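Local coordinates for possible protein of nuclear scaffold (Encephalitozoon cuniculi, PDB 3KAE), which is the Cdc27 subunit of the anaphase-promoting complex, whose N-terminal tetratricopeptide-repeat domain, held here, homodimerises and probably serves as a protein-binding scaffold, at the interface of chains A and B. Residues are numbered along the deposited sequence; one frame, centred on the assembly and turned at random. Chains: chain A/B, Possible protein of nuclear scaffold.

The interface of chains A and B. Residues chain A 145, 147, 177, 180, 206, 209; chain B 23, 27.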
# COMPACT_ATOMS: atom_id res chain seq x y z
N PHE A 145 6.38 -12.79 17.47
CA PHE A 145 6.96 -13.15 16.18
C PHE A 145 6.76 -12.04 15.15
O PHE A 145 5.63 -11.64 14.88
CB PHE A 145 6.31 -14.42 15.64
CG PHE A 145 6.75 -14.78 14.23
CD1 PHE A 145 6.27 -14.08 13.12
CD2 PHE A 145 7.67 -15.81 14.02
CE1 PHE A 145 6.69 -14.40 11.83
CE2 PHE A 145 8.08 -16.14 12.73
CZ PHE A 145 7.59 -15.43 11.63
N PHE A 147 8.79 -11.06 11.17
CA PHE A 147 9.65 -11.66 10.16
C PHE A 147 11.10 -11.19 10.22
O PHE A 147 12.02 -11.99 10.08
CB PHE A 147 9.07 -11.39 8.77
CG PHE A 147 9.93 -11.90 7.65
CD1 PHE A 147 10.84 -11.06 7.01
CD2 PHE A 147 9.84 -13.24 7.24
CE1 PHE A 147 11.63 -11.52 5.97
CE2 PHE A 147 10.64 -13.71 6.20
CZ PHE A 147 11.54 -12.86 5.57
N GLU A 177 4.18 -20.62 13.33
CA GLU A 177 5.39 -19.84 13.10
C GLU A 177 6.44 -20.17 14.17
O GLU A 177 7.63 -20.27 13.89
CB GLU A 177 5.09 -18.34 12.99
CG GLU A 177 4.73 -17.62 14.28
CD GLU A 177 3.28 -17.80 14.70
OE1 GLU A 177 2.67 -18.83 14.32
OE2 GLU A 177 2.76 -16.92 15.42
N TYR A 180 8.09 -23.16 13.27
CA TYR A 180 9.01 -22.89 12.17
C TYR A 180 10.35 -22.42 12.71
O TYR A 180 11.40 -22.77 12.19
CB TYR A 180 8.42 -21.83 11.21
CG TYR A 180 9.46 -21.11 10.38
CD1 TYR A 180 10.02 -19.91 10.81
CD2 TYR A 180 9.89 -21.63 9.15
CE1 TYR A 180 10.97 -19.24 10.04
CE2 TYR A 180 10.86 -20.97 8.38
CZ TYR A 180 11.39 -19.78 8.83
OH TYR A 180 12.33 -19.10 8.09
N ILE A 206 5.49 -21.94 3.49
CA ILE A 206 6.46 -21.87 4.58
C ILE A 206 7.75 -22.61 4.23
O ILE A 206 8.84 -22.25 4.68
CB ILE A 206 5.87 -22.43 5.88
CG1 ILE A 206 6.77 -22.09 7.07
CG2 ILE A 206 5.66 -23.93 5.80
CD1 ILE A 206 6.15 -22.43 8.41
N TYR A 209 10.69 -20.53 2.66
CA TYR A 209 11.59 -19.91 3.64
C TYR A 209 12.56 -20.92 4.24
O TYR A 209 13.78 -20.76 4.15
CB TYR A 209 10.80 -19.21 4.75
CG TYR A 209 9.88 -18.14 4.25
CD1 TYR A 209 10.32 -16.83 4.12
CD2 TYR A 209 8.57 -18.43 3.90
CE1 TYR A 209 9.50 -15.84 3.66
CE2 TYR A 209 7.72 -17.44 3.44
CZ TYR A 209 8.19 -16.14 3.32
OH TYR A 209 7.35 -15.14 2.85
N PHE B 23 4.57 -13.78 5.35
CA PHE B 23 4.96 -15.01 6.03
C PHE B 23 3.79 -15.65 6.78
O PHE B 23 3.48 -16.82 6.59
CB PHE B 23 6.12 -14.78 7.00
CG PHE B 23 6.61 -16.03 7.65
CD1 PHE B 23 5.96 -16.55 8.77
CD2 PHE B 23 7.72 -16.70 7.15
CE1 PHE B 23 6.41 -17.71 9.37
CE2 PHE B 23 8.17 -17.85 7.75
CZ PHE B 23 7.52 -18.37 8.86
N CYS B 27 1.63 -19.28 6.10
CA CYS B 27 1.37 -20.34 7.08
C CYS B 27 -0.09 -20.71 7.04
O CYS B 27 -0.47 -21.84 7.33
CB CYS B 27 1.70 -19.90 8.51
SG CYS B 27 3.42 -19.49 8.79
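B:Phe23 and B:Cys27, one turn apart on helix 18-31 of chain B, face a surface of chain A built from the extended backbone at A:Phe145, the first turn of helix 147-155, and helices 176-190 and 206-220. B:Phe23 carries most of the contact, with 125 Å² of its surface hidden. Its ring stands away from the helix because CG lies anti to the backbone N (chi1 -176°), and the CD2 to CZ part of its rim points into the faces of two tyrosines. CD2 sits over the centre of the A:Tyr209 ring, 3.8 Å from its CD2, in an edge-to-face contact with planes at 61°. The far end, CZ, meets a face of A:Tyr180 nearer the rim, 3.5 Å from CD1, again edge-to-face. A:Phe145 instead lays CZ over one face of B:Phe23, near its rim, 3.4 Å from CE1; the side chains cross at about a right angle, but the ring planes are only moderately tilted. A:Glu177 contributes its aliphatic part: CB touches B:Phe23 CE1 at 3.9 Å, while CG lies over the rim of A:Phe145, on the same side of that ring as B:Phe23. Nearer the chain B helix, A:Phe147 CD2 reaches B:Phe23 CB at 4.0 Å. Beside this pocket, B:Cys27 SG packs on A:Ile206 CD1, also at 4.0 Å. This aromatic knob-in-pocket contact, repeated by the two-fold with chains exchanged, joins helix 18-31 near the start of one subunit to the later helices of the other's N-terminal domain in the Cdc27 homodimer.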